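Long-range contacts in uncharacterized protein (Bacteroides uniformis, PDB 4Q53), which is of unknown function but adopts a cystatin-like fold, in which a curved mixed beta sheet is packed against helices, as in relatives of the NTF2 clan: residues Gly15-Leu20 / Thr43-Met48; Asp26-Ile31 / Tyr98-Ile103; Ile31-Ser36 / Arg104-Asp109; Asn61-Gly66 / Ile75-Thr80. All blocks are in the same frame, centred on the assembly; numbering follows the deposited sequence.

Contact 1 (Gly15-Leu20 / Thr43-Met48); sequences GNSQEL and TAEGTM
Ser17 and Glu45 meet where the short helix 17-20 packs on helix 41-54, the two helices lying on the sheet of this cystatin-like fold. The tight part is the buried one. Leu20 CD2 rests 3.8 Å from CG of Met48, a selenomethionine, and the two side chains pass each other at a slant. The flexible selenoether chain of Met48, bent at both chi2 and chi3, suits a space between a helix and a sheet, while the branched end of Leu20 also fills in against Phe12 and Ile100. Ser17 is small enough to let the helices close in: its CB stands 4.0 Å from Met48 CB. The loose part is the exposed side, where Gln18 only skirts Glu45. Asn16, just before helix 17-20, is its N-cap: Asn16 OD1 accepts from Glu19 N at 3.3 Å, with a weaker bond from Gln18 N. The partly exposed Glu45 brings its carboxylate to the buried Ser17, with CG anti to the backbone N (chi1 -172°) and the chain then bent at chi2. That carboxylate is met from above its plane, 40° out of it, by the hydroxyl of Ser17, which donates from OG to Glu45 OE2 over 2.7 Å.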
loop_
_atom_site.group_PDB
_atom_site.type_symbol
_atom_site.label_atom_id
_atom_site.label_comp_id
_atom_site.label_asym_id
_atom_site.label_seq_id
_atom_site.Cartn_x
_atom_site.Cartn_y
_atom_site.Cartn_z
ATOM N N GLY A 15 7.655 -0.384 6.843
ATOM C CA GLY A 15 6.590 -1.135 7.488
ATOM C C GLY A 15 5.837 -0.270 8.482
ATOM O O GLY A 15 5.519 -0.707 9.594
ATOM N N ASN A 16 5.542 0.956 8.060
ATOM C CA ASN A 16 4.939 1.929 8.962
ATOM C C ASN A 16 3.561 2.393 8.496
ATOM O O ASN A 16 3.406 3.217 7.603
ATOM C CB ASN A 16 5.881 3.111 9.194
ATOM C CG ASN A 16 5.479 3.929 10.397
ATOM O OD1 ASN A 16 4.295 4.050 10.697
ATOM N ND2 ASN A 16 6.461 4.478 11.110
ATOM N N SER A 17 2.526 1.833 9.125
ATOM C CA SER A 17 1.150 2.147 8.745
ATOM C C SER A 17 0.739 3.564 9.123
ATOM O O SER A 17 -0.130 4.153 8.472
ATOM C CB SER A 17 0.165 1.127 9.336
ATOM O OG SER A 17 0.180 1.160 10.746
ATOM N N GLN A 18 1.343 4.118 10.179
ATOM C CA GLN A 18 1.031 5.488 10.558
ATOM C C GLN A 18 1.474 6.456 9.463
ATOM O O GLN A 18 0.742 7.376 9.107
ATOM C CB GLN A 18 1.674 5.851 11.904
ATOM C CG GLN A 18 1.106 7.114 12.539
ATOM C CD GLN A 18 1.594 7.332 13.959
ATOM O OE1 GLN A 18 1.774 6.381 14.726
ATOM N NE2 GLN A 18 1.813 8.590 14.317
ATOM N N GLU A 19 2.664 6.246 8.914
ATOM C CA GLU A 19 3.128 7.070 7.806
ATOM C C GLU A 19 2.262 6.828 6.564
ATOM O O GLU A 19 1.930 7.758 5.831
ATOM C CB GLU A 19 4.604 6.784 7.508
ATOM C CG GLU A 19 5.552 7.084 8.680
ATOM C CD GLU A 19 5.816 8.570 8.886
ATOM O OE1 GLU A 19 5.127 9.403 8.253
ATOM O OE2 GLU A 19 6.719 8.908 9.682
ATOM N N LEU A 20 1.880 5.580 6.330
ATOM C CA LEU A 20 1.070 5.260 5.163
ATOM C C LEU A 20 -0.274 5.989 5.219
ATOM O O LEU A 20 -0.837 6.413 4.207
ATOM C CB LEU A 20 0.876 3.745 5.074
ATOM C CG LEU A 20 0.081 3.246 3.869
ATOM C CD1 LEU A 20 0.809 3.567 2.565
ATOM C CD2 LEU A 20 -0.162 1.766 3.996
ATOM N N THR A 43 -9.981 1.966 9.359
ATOM C CA THR A 43 -9.906 0.514 9.279
ATOM C C THR A 43 -8.761 0.086 8.369
ATOM O O THR A 43 -8.081 -0.900 8.637
ATOM C CB THR A 43 -11.230 -0.065 8.773
ATOM O OG1 THR A 43 -12.282 0.324 9.671
ATOM C CG2 THR A 43 -11.171 -1.585 8.661
ATOM N N ALA A 44 -8.549 0.835 7.297
ATOM C CA ALA A 44 -7.446 0.544 6.394
ATOM C C ALA A 44 -6.101 0.670 7.097
ATOM O O ALA A 44 -5.234 -0.189 6.950
ATOM C CB ALA A 44 -7.504 1.456 5.193
ATOM N N GLU A 45 -5.928 1.728 7.879
ATOM C CA GLU A 45 -4.691 1.891 8.636
ATOM C C GLU A 45 -4.518 0.739 9.620
ATOM O O GLU A 45 -3.423 0.220 9.774
ATOM C CB GLU A 45 -4.644 3.251 9.348
ATOM C CG GLU A 45 -3.309 3.605 10.023
ATOM C CD GLU A 45 -3.027 2.857 11.321
ATOM O OE1 GLU A 45 -3.976 2.473 12.041
ATOM O OE2 GLU A 45 -1.837 2.665 11.647
ATOM N N GLY A 46 -5.601 0.345 10.284
ATOM C CA GLY A 46 -5.549 -0.756 11.230
ATOM C C GLY A 46 -5.186 -2.079 10.585
ATOM O O GLY A 46 -4.401 -2.874 11.123
ATOM N N THR A 47 -5.747 -2.322 9.410
ATOM C CA THR A 47 -5.436 -3.529 8.665
ATOM C C THR A 47 -3.950 -3.536 8.256
ATOM O O THR A 47 -3.269 -4.549 8.365
ATOM C CB THR A 47 -6.325 -3.612 7.421
ATOM O OG1 THR A 47 -7.688 -3.681 7.835
ATOM C CG2 THR A 47 -5.993 -4.825 6.575
HETATM N N MSE A 48 -3.453 -2.402 7.777
HETATM C CA MSE A 48 -2.047 -2.317 7.386
HETATM C C MSE A 48 -1.124 -2.431 8.604
HETATM O O MSE A 48 -0.055 -3.024 8.509
HETATM C CB MSE A 48 -1.784 -1.060 6.541
HETATM C CG MSE A 48 -2.401 -1.136 5.130
HETATM SE SE MSE A 48 -1.901 -2.737 4.145
HETATM C CE MSE A 48 0.034 -2.626 4.325
#

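Contact 2 (Asp26-Ile31 / Tyr98-Ile103); sequences DKVDLI and YVIHQI
Asp29 and Gln102 sit as neighbours on adjacent strands. Gln102 CB lies 3.7 Å from Asp29 O. CG, anti to the backbone N (chi1 -179°), stays near that oxygen and also meets Ile31 CD1. The chain runs on extended, and CD passes 3.7 Å from Ile31 CD1, the methyl lying against the amide. At the tip, Gln102 OE1 lies 3.8 Å from Ile31 CD1, and Gln102 NE2 donates to a water at 2.8 Å; the same water donates to Asp29 OD2 at 2.6 Å, joining the two polar ends. A long, flexible amide suits this partly exposed face, since its stem serves Ile31 and its end serves the water. The backbones form a parallel pair, the link in the curved sheet between strand 28-32 and strand 97-107: Asp29 N donates to His101 O, and Asp29 O accepts from Ile103 N at 2.9 Å. The other carboxylate oxygen, Asp29 OD1, is held by His38 on the next strand. His101 lies beside Asp29 and points the same way, with ring and carboxylate planes 69° apart. On the opposite face, branched apolar side chains suit the buried side under helix 41-54, and Leu30 CD2 packs 3.7 Å from Ile103 CB.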
loop_
_atom_site.group_PDB
_atom_site.type_symbol
_atom_site.label_atom_id
_atom_site.label_comp_id
_atom_site.label_asym_id
_atom_site.label_seq_id
_atom_site.Cartn_x
_atom_site.Cartn_y
_atom_site.Cartn_z
ATOM N N ASP A 26 -10.237 8.250 1.806
ATOM C CA ASP A 26 -11.221 8.081 2.858
ATOM C C ASP A 26 -11.865 6.700 2.813
ATOM O O ASP A 26 -12.386 6.222 3.821
ATOM C CB ASP A 26 -12.264 9.192 2.783
ATOM C CG ASP A 26 -11.707 10.551 3.208
ATOM O OD1 ASP A 26 -10.756 10.596 4.020
ATOM O OD2 ASP A 26 -12.226 11.580 2.736
ATOM N N LYS A 27 -11.842 6.095 1.633
ATOM C CA LYS A 27 -12.276 4.720 1.417
ATOM C C LYS A 27 -11.175 4.020 0.639
ATOM O O LYS A 27 -10.697 4.548 -0.360
ATOM C CB LYS A 27 -13.571 4.671 0.604
ATOM C CG LYS A 27 -14.785 5.294 1.288
ATOM C CD LYS A 27 -15.277 4.443 2.451
ATOM C CE LYS A 27 -16.568 4.996 3.041
ATOM N NZ LYS A 27 -17.025 4.188 4.210
ATOM N N VAL A 28 -10.774 2.847 1.103
ATOM C CA VAL A 28 -9.697 2.092 0.488
ATOM C C VAL A 28 -10.134 0.657 0.330
ATOM O O VAL A 28 -10.578 0.025 1.290
ATOM C CB VAL A 28 -8.420 2.124 1.345
ATOM C CG1 VAL A 28 -7.297 1.382 0.651
ATOM C CG2 VAL A 28 -8.013 3.558 1.648
ATOM N N ASP A 29 -9.990 0.145 -0.881
ATOM C CA ASP A 29 -10.161 -1.279 -1.114
ATOM C C ASP A 29 -8.850 -1.992 -0.847
ATOM O O ASP A 29 -7.836 -1.684 -1.473
ATOM C CB ASP A 29 -10.629 -1.517 -2.541
ATOM C CG ASP A 29 -11.999 -0.957 -2.781
ATOM O OD1 ASP A 29 -12.879 -1.206 -1.937
ATOM O OD2 ASP A 29 -12.195 -0.258 -3.792
ATOM N N LEU A 30 -8.888 -2.943 0.074
ATOM C CA LEU A 30 -7.731 -3.771 0.356
ATOM C C LEU A 30 -7.996 -5.172 -0.142
ATOM O O LEU A 30 -9.101 -5.692 0.029
ATOM C CB LEU A 30 -7.451 -3.798 1.863
ATOM C CG LEU A 30 -7.225 -2.425 2.493
ATOM C CD1 LEU A 30 -7.168 -2.539 4.004
ATOM C CD2 LEU A 30 -5.962 -1.785 1.943
ATOM N N ILE A 31 -6.993 -5.768 -0.778
ATOM C CA ILE A 31 -7.082 -7.180 -1.145
ATOM C C ILE A 31 -5.767 -7.796 -0.714
ATOM O O ILE A 31 -4.753 -7.612 -1.370
ATOM C CB ILE A 31 -7.331 -7.418 -2.649
ATOM C CG1 ILE A 31 -8.516 -6.613 -3.169
ATOM C CG2 ILE A 31 -7.604 -8.889 -2.891
ATOM C CD1 ILE A 31 -8.154 -5.278 -3.736
ATOM N N TYR A 98 -3.006 13.106 -4.818
ATOM C CA TYR A 98 -3.125 11.688 -5.097
ATOM C C TYR A 98 -3.234 10.935 -3.779
ATOM O O TYR A 98 -2.397 11.091 -2.891
ATOM C CB TYR A 98 -1.917 11.189 -5.891
ATOM C CG TYR A 98 -1.876 11.714 -7.299
ATOM C CD1 TYR A 98 -2.576 11.092 -8.331
ATOM C CD2 TYR A 98 -1.109 12.835 -7.613
ATOM C CE1 TYR A 98 -2.500 11.575 -9.633
ATOM C CE2 TYR A 98 -1.043 13.314 -8.885
ATOM C CZ TYR A 98 -1.737 12.697 -9.892
ATOM O OH TYR A 98 -1.650 13.218 -11.167
ATOM N N VAL A 99 -4.278 10.126 -3.651
ATOM C CA VAL A 99 -4.480 9.321 -2.447
ATOM C C VAL A 99 -4.696 7.878 -2.850
ATOM O O VAL A 99 -5.149 7.583 -3.956
ATOM C CB VAL A 99 -5.677 9.824 -1.593
ATOM C CG1 VAL A 99 -5.413 11.239 -1.099
ATOM C CG2 VAL A 99 -6.965 9.757 -2.391
ATOM N N ILE A 100 -4.368 6.980 -1.940
ATOM C CA ILE A 100 -4.540 5.570 -2.211
ATOM C C ILE A 100 -6.000 5.165 -2.148
ATOM O O ILE A 100 -6.679 5.394 -1.138
ATOM C CB ILE A 100 -3.753 4.704 -1.196
ATOM C CG1 ILE A 100 -2.261 4.996 -1.313
ATOM C CG2 ILE A 100 -3.981 3.216 -1.447
ATOM C CD1 ILE A 100 -1.460 4.455 -0.170
ATOM N N HIS A 101 -6.442 4.513 -3.216
ATOM C CA HIS A 101 -7.796 4.000 -3.323
ATOM C C HIS A 101 -7.847 2.462 -3.260
ATOM O O HIS A 101 -8.871 1.885 -2.895
ATOM C CB HIS A 101 -8.393 4.487 -4.640
ATOM C CG HIS A 101 -9.731 3.909 -4.953
ATOM N ND1 HIS A 101 -10.832 4.093 -4.143
ATOM C CD2 HIS A 101 -10.146 3.148 -5.991
ATOM C CE1 HIS A 101 -11.870 3.469 -4.673
ATOM N NE2 HIS A 101 -11.480 2.888 -5.794
ATOM N N GLN A 102 -6.754 1.801 -3.628
ATOM C CA GLN A 102 -6.688 0.333 -3.571
ATOM C C GLN A 102 -5.270 -0.118 -3.265
ATOM O O GLN A 102 -4.305 0.422 -3.831
ATOM C CB GLN A 102 -7.176 -0.307 -4.887
ATOM C CG GLN A 102 -7.167 -1.838 -4.898
ATOM C CD GLN A 102 -7.832 -2.421 -6.135
ATOM O OE1 GLN A 102 -7.245 -3.216 -6.841
ATOM N NE2 GLN A 102 -9.088 -2.057 -6.364
ATOM N N ILE A 103 -5.159 -1.106 -2.376
ATOM C CA ILE A 103 -3.907 -1.805 -2.117
ATOM C C ILE A 103 -4.166 -3.287 -2.308
ATOM O O ILE A 103 -5.054 -3.847 -1.656
ATOM C CB ILE A 103 -3.395 -1.584 -0.675
ATOM C CG1 ILE A 103 -3.237 -0.085 -0.392
ATOM C CG2 ILE A 103 -2.108 -2.355 -0.435
ATOM C CD1 ILE A 103 -2.788 0.243 1.011
HETATM O O HOH W 1 -10.667 0.161 -5.859
#

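Contact 3 (Ile31-Ser36 / Arg104-Asp109); sequences IIQNKS and RIDKTD. With EDO (1,2-ethanediol), chain N.
Gln33 meets Lys107 with its CG anti to the carbonyl carbon (chi1 -75°), and a bend at chi2 (-46°) turns CD off the line of the chain. Gln33 and Asn34 both have positive phi, the central residues of a type I' turn from Ile32 to Lys35. Asparagine readily adopts such angles, and Gln33 lies in the turn, past the end of strand 28-32, its side-chain end coming back to Lys107. In the conformer described, Gln33 OE1 accepts from Lys107 N at 2.7 Å on an in-plane lone pair, although the N-H is bent to 138°. Lys107 CB also lies close to the amide, 3.3 Å from Gln33 OE1. A glutamine suits the place because its amide can stand in for a backbone carbonyl where the neighbouring strand has turned away.

Before the turn the pairing is regular. Ile105 N donates to Ile31 O, and Gln33 N donates to Ile105 O at 3.0 Å. A water gives one hydrogen to Ile105 O and the other to Asp106 OD1, and takes one from Asn34 N at 2.8 Å, fastening the turn to strand 104-107. On the inner face, Ile32 CG2 and Ile105 CB approach to 4.3 Å, with Phe51 of helix 41-54 and Met48 beside them; their beta-branched side chains suit strands facing a helix. On the other face, Arg104 reaches out to Asn88. The arrangement is that of a beta hairpin with a two-residue type I' turn, strands 28-32 and 35-40, whose first strand pairs in parallel with the last strand of the cystatin-like sheet.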
loop_
_atom_site.group_PDB
_atom_site.type_symbol
_atom_site.label_atom_id
_atom_site.label_comp_id
_atom_site.label_asym_id
_atom_site.label_seq_id
_atom_site.Cartn_x
_atom_site.Cartn_y
_atom_site.Cartn_z
ATOM N N ILE A 31 -6.993 -5.768 -0.778
ATOM C CA ILE A 31 -7.082 -7.180 -1.145
ATOM C C ILE A 31 -5.767 -7.796 -0.714
ATOM O O ILE A 31 -4.753 -7.612 -1.370
ATOM C CB ILE A 31 -7.331 -7.418 -2.649
ATOM C CG1 ILE A 31 -8.516 -6.613 -3.169
ATOM C CG2 ILE A 31 -7.604 -8.889 -2.891
ATOM C CD1 ILE A 31 -8.154 -5.278 -3.736
ATOM N N ILE A 32 -5.779 -8.518 0.401
ATOM C CA ILE A 32 -4.570 -9.008 1.025
ATOM C C ILE A 32 -4.695 -10.500 1.113
ATOM O O ILE A 32 -5.571 -10.998 1.809
ATOM C CB ILE A 32 -4.375 -8.404 2.422
ATOM C CG1 ILE A 32 -4.342 -6.869 2.342
ATOM C CG2 ILE A 32 -3.125 -8.944 3.053
ATOM C CD1 ILE A 32 -4.130 -6.178 3.639
ATOM N N GLN A 33 -3.833 -11.237 0.421
ATOM C CA GLN A 33 -3.981 -12.693 0.359
ATOM C C GLN A 33 -5.400 -13.102 -0.023
ATOM O O GLN A 33 -6.000 -13.993 0.577
ATOM C CB GLN A 33 -3.583 -13.352 1.684
ATOM C CG GLN A 33 -2.094 -13.403 1.924
ATOM C CD GLN A 33 -1.341 -13.871 0.703
ATOM O OE1 GLN A 33 -0.835 -13.053 -0.066
ATOM N NE2 GLN A 33 -1.299 -15.190 0.482
ATOM N N ASN A 34 -5.933 -12.424 -1.025
ATOM C CA ASN A 34 -7.255 -12.724 -1.563
ATOM C C ASN A 34 -8.405 -12.434 -0.622
ATOM O O ASN A 34 -9.531 -12.785 -0.928
ATOM C CB ASN A 34 -7.357 -14.157 -2.104
ATOM C CG ASN A 34 -6.661 -14.325 -3.441
ATOM O OD1 ASN A 34 -6.525 -13.388 -4.213
ATOM N ND2 ASN A 34 -6.219 -15.525 -3.713
ATOM N N LYS A 35 -8.134 -11.761 0.491
ATOM C CA LYS A 35 -9.193 -11.270 1.365
ATOM C C LYS A 35 -9.468 -9.809 1.028
ATOM O O LYS A 35 -8.590 -8.948 1.197
ATOM C CB LYS A 35 -8.774 -11.403 2.829
ATOM C CG LYS A 35 -8.564 -12.844 3.287
ATOM C CD LYS A 35 -9.913 -13.578 3.360
ATOM C CE LYS A 35 -9.812 -14.974 3.968
ATOM N NZ LYS A 35 -11.173 -15.547 4.189
ATOM N N SER A 36 -10.687 -9.542 0.570
ATOM C CA SER A 36 -11.063 -8.220 0.096
ATOM C C SER A 36 -11.899 -7.460 1.115
ATOM O O SER A 36 -12.832 -8.007 1.698
ATOM C CB SER A 36 -11.829 -8.351 -1.221
ATOM O OG SER A 36 -12.114 -7.085 -1.785
ATOM N N ARG A 104 -3.380 -3.914 -3.171
ATOM C CA ARG A 104 -3.382 -5.354 -3.351
ATOM C C ARG A 104 -2.041 -5.878 -2.884
ATOM O O ARG A 104 -0.997 -5.343 -3.259
ATOM C CB ARG A 104 -3.614 -5.725 -4.816
ATOM C CG ARG A 104 -3.666 -7.218 -5.069
ATOM C CD ARG A 104 -3.853 -7.598 -6.550
ATOM N NE ARG A 104 -3.362 -8.964 -6.748
ATOM C CZ ARG A 104 -2.157 -9.293 -7.230
ATOM N NH1 ARG A 104 -1.288 -8.372 -7.660
ATOM N NH2 ARG A 104 -1.819 -10.567 -7.300
ATOM N N ILE A 105 -2.073 -6.945 -2.093
ATOM C CA ILE A 105 -0.865 -7.579 -1.584
ATOM C C ILE A 105 -1.049 -9.076 -1.808
ATOM O O ILE A 105 -2.008 -9.676 -1.321
ATOM C CB ILE A 105 -0.662 -7.291 -0.082
ATOM C CG1 ILE A 105 -0.506 -5.785 0.143
ATOM C CG2 ILE A 105 0.547 -8.081 0.453
ATOM C CD1 ILE A 105 -0.355 -5.376 1.588
ATOM N N ASP A 106 -0.139 -9.676 -2.559
ATOM C CA ASP A 106 -0.249 -11.081 -2.901
ATOM C C ASP A 106 1.063 -11.810 -2.725
ATOM O O ASP A 106 2.098 -11.387 -3.243
ATOM C CB ASP A 106 -0.748 -11.294 -4.291
ATOM C CG ASP A 106 -1.273 -12.697 -4.441
ATOM O OD1 ASP A 106 -2.362 -12.980 -3.864
ATOM O OD2 ASP A 106 -0.573 -13.542 -5.026
ATOM N N LYS A 107 1.031 -12.895 -1.960
ATOM C CA LYS A 107 2.242 -13.618 -1.645
ATOM C C LYS A 107 2.810 -14.270 -2.879
ATOM O O LYS A 107 2.082 -14.851 -3.658
ATOM C CB LYS A 107 1.964 -14.692 -0.584
ATOM C CG LYS A 107 3.212 -15.303 0.028
ATOM C CD LYS A 107 2.874 -16.313 1.124
ATOM C CE LYS A 107 4.138 -16.954 1.677
ATOM N NZ LYS A 107 4.927 -17.674 0.625
ATOM N N THR A 108 4.126 -14.185 -3.022
ATOM C CA THR A 108 4.827 -14.807 -4.119
ATOM C C THR A 108 4.827 -16.309 -3.966
ATOM O O THR A 108 4.571 -16.825 -2.886
ATOM C CB THR A 108 6.286 -14.344 -4.204
ATOM O OG1 THR A 108 6.961 -14.762 -3.020
ATOM C CG2 THR A 108 6.380 -12.829 -4.352
ATOM N N ASP A 109 5.170 -16.995 -5.055
ATOM C CA ASP A 109 5.166 -18.452 -5.119
ATOM C C ASP A 109 6.532 -18.987 -4.712
ATOM O O ASP A 109 7.257 -19.548 -5.526
ATOM C CB ASP A 109 4.834 -18.905 -6.554
ATOM C CG ASP A 109 4.593 -20.401 -6.669
ATOM O OD1 ASP A 109 4.231 -21.038 -5.659
ATOM O OD2 ASP A 109 4.752 -20.938 -7.789
HETATM C C1 EDO N . 2.708 -22.860 -9.634
HETATM O O1 EDO N . 3.123 -23.100 -8.329
HETATM C C2 EDO N . 2.425 -24.196 -10.306
HETATM O O2 EDO N . 3.606 -25.026 -10.265
HETATM O O HOH W 2 -0.256 -15.931 -2.757
HETATM O O HOH W 3 -4.299 -10.833 -2.724
#

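Contact 4 (Asn61-Gly66 / Ile75-Thr80); sequences NVNHQG and IGILMT
Asn63 and His64 both face Ile75, and its carbonyl oxygen takes a bond from each. Asn63 N donates to Ile75 O at 2.9 Å, in the carbonyl plane; His64 N adds a weak, longer bond of 3.3 Å. Ile75 N answers by donating to His64 O at 2.8 Å. One residue is thus set against two, which makes this a classic beta bulge. Val62 CG1, anti to the backbone N (chi1 176°), also lies 3.5 Å from Ile75 O.

Next to the bulge the pairing is regular. Asn61 and Ile77 form a hydrogen-bonded pair, Ile77 N donating to Asn61 O at 2.9 Å, and between them and the bulge Val62 and Gly76 come close, with CA atoms 3.9 Å apart. A CB on Gly76 would run into Asn61 O, so glycine lets the strands draw together here. A water bridges the Asn61-Ile77 pair, accepting from Asn61 ND2 at 2.8 Å and donating to Ile77 O.

Further out, the hairpin of strands 57-67 and 71-80 is extended on its other side by strand 83-87, which bonds to Gly76 and Leu78, while the ring of His64 meets Phe73 edge-to-face. Polar Asn61, Asn63 and His64 suit their exposed strand, with Ile75 and Ile77 set among them. The chemistry implies a hairpin held chiefly by its backbone, in which one shared acceptor, Ile75 O, absorbs the extra residue without breaking the sheet.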
loop_
_atom_site.group_PDB
_atom_site.type_symbol
_atom_site.label_atom_id
_atom_site.label_comp_id
_atom_site.label_asym_id
_atom_site.label_seq_id
_atom_site.Cartn_x
_atom_site.Cartn_y
_atom_site.Cartn_z
ATOM N N ASN A 61 10.879 -2.723 -3.091
ATOM C CA ASN A 61 11.465 -2.228 -4.320
ATOM C C ASN A 61 10.415 -2.125 -5.398
ATOM O O ASN A 61 9.771 -3.117 -5.753
ATOM C CB ASN A 61 12.594 -3.138 -4.781
ATOM C CG ASN A 61 13.809 -3.061 -3.865
ATOM O OD1 ASN A 61 14.628 -2.148 -3.976
ATOM N ND2 ASN A 61 13.921 -4.009 -2.949
ATOM N N VAL A 62 10.275 -0.922 -5.930
ATOM C CA VAL A 62 9.314 -0.626 -6.977
ATOM C C VAL A 62 9.914 -0.975 -8.330
ATOM O O VAL A 62 11.095 -0.738 -8.565
ATOM C CB VAL A 62 8.925 0.854 -6.925
ATOM C CG1 VAL A 62 8.002 1.249 -8.067
ATOM C CG2 VAL A 62 8.268 1.173 -5.585
ATOM N N ASN A 63 9.088 -1.532 -9.215
ATOM C CA ASN A 63 9.511 -1.804 -10.594
ATOM C C ASN A 63 8.646 -1.165 -11.677
ATOM O O ASN A 63 8.997 -1.229 -12.844
ATOM C CB ASN A 63 9.662 -3.312 -10.831
ATOM C CG ASN A 63 10.747 -3.902 -9.974
ATOM O OD1 ASN A 63 11.906 -3.536 -10.098
ATOM N ND2 ASN A 63 10.375 -4.810 -9.072
ATOM N N HIS A 64 7.533 -0.537 -11.300
ATOM C CA HIS A 64 6.730 0.190 -12.287
ATOM C C HIS A 64 5.848 1.161 -11.553
ATOM O O HIS A 64 5.169 0.788 -10.586
ATOM C CB HIS A 64 5.889 -0.809 -13.038
ATOM C CG HIS A 64 5.284 -0.355 -14.329
ATOM N ND1 HIS A 64 5.559 0.822 -14.998
ATOM C CD2 HIS A 64 4.405 -1.022 -15.106
ATOM C CE1 HIS A 64 4.841 0.851 -16.116
ATOM N NE2 HIS A 64 4.153 -0.261 -16.214
ATOM N N GLN A 65 5.839 2.408 -12.001
ATOM C CA GLN A 65 4.942 3.396 -11.433
ATOM C C GLN A 65 4.591 4.433 -12.480
ATOM O O GLN A 65 5.312 4.618 -13.460
ATOM C CB GLN A 65 5.574 4.057 -10.211
ATOM C CG GLN A 65 6.918 4.655 -10.473
ATOM C CD GLN A 65 7.574 5.145 -9.210
ATOM O OE1 GLN A 65 7.017 5.972 -8.491
ATOM N NE2 GLN A 65 8.750 4.618 -8.916
ATOM N N GLY A 66 3.467 5.101 -12.301
ATOM C CA GLY A 66 3.110 6.117 -13.256
ATOM C C GLY A 66 1.867 6.835 -12.822
ATOM O O GLY A 66 1.144 6.377 -11.936
ATOM N N ILE A 75 3.826 -0.369 -8.372
ATOM C CA ILE A 75 3.918 -1.820 -8.318
ATOM C C ILE A 75 5.308 -2.202 -7.868
ATOM O O ILE A 75 6.300 -1.733 -8.425
ATOM C CB ILE A 75 3.647 -2.460 -9.711
ATOM C CG1 ILE A 75 2.265 -2.023 -10.198
ATOM C CG2 ILE A 75 3.700 -3.987 -9.642
ATOM C CD1 ILE A 75 1.998 -2.367 -11.630
ATOM N N GLY A 76 5.396 -3.066 -6.864
ATOM C CA GLY A 76 6.688 -3.470 -6.368
ATOM C C GLY A 76 6.649 -4.756 -5.583
ATOM O O GLY A 76 5.590 -5.368 -5.394
ATOM N N ILE A 77 7.822 -5.134 -5.093
ATOM C CA ILE A 77 8.003 -6.355 -4.329
ATOM C C ILE A 77 8.406 -6.022 -2.902
ATOM O O ILE A 77 9.388 -5.308 -2.655
ATOM C CB ILE A 77 9.088 -7.273 -4.946
ATOM C CG1 ILE A 77 8.745 -7.677 -6.373
ATOM C CG2 ILE A 77 9.312 -8.515 -4.106
ATOM C CD1 ILE A 77 7.698 -8.703 -6.495
ATOM N N LEU A 78 7.640 -6.576 -1.965
ATOM C CA LEU A 78 7.861 -6.404 -0.536
ATOM C C LEU A 78 8.451 -7.678 0.035
ATOM O O LEU A 78 7.809 -8.720 0.009
ATOM C CB LEU A 78 6.529 -6.091 0.149
ATOM C CG LEU A 78 6.566 -5.692 1.620
ATOM C CD1 LEU A 78 7.146 -4.293 1.779
ATOM C CD2 LEU A 78 5.184 -5.777 2.215
HETATM N N MSE A 79 9.687 -7.591 0.526
HETATM C CA MSE A 79 10.317 -8.735 1.151
HETATM C C MSE A 79 10.189 -8.590 2.657
HETATM O O MSE A 79 10.452 -7.522 3.216
HETATM C CB MSE A 79 11.774 -8.822 0.732
HETATM C CG MSE A 79 11.955 -9.162 -0.745
HETATM SE SE MSE A 79 13.838 -9.309 -1.242
HETATM C CE MSE A 79 14.342 -10.670 0.051
ATOM N N THR A 80 9.729 -9.660 3.301
ATOM C CA THR A 80 9.510 -9.624 4.748
ATOM C C THR A 80 10.035 -10.878 5.413
ATOM O O THR A 80 10.406 -11.839 4.742
ATOM C CB THR A 80 8.011 -9.437 5.154
ATOM O OG1 THR A 80 7.359 -10.709 5.245
ATOM C CG2 THR A 80 7.262 -8.521 4.191
HETATM O O HOH W 4 12.092 -6.000 -2.238
#

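In the fold
From the N terminus, helix 6-14 is followed by helix 17-20, which meets helix 41-54 in contact 1, closing a loop that holds the hairpin of strands 28-32 and 35-40. Contacts 2 and 3 begin inside that loop and close only at strand 97-107, so each crosses contact 1. They share Ile31 and follow one another along the same parallel strand pair, with helix 41-54 packed on both. Contact 4 is a short hairpin closure nested within the long loops of contacts 2 and 3. It touches none of the others, its centre lying about 17 Å from that of contact 1, but belongs to the same curved sheet as contacts 2 and 3.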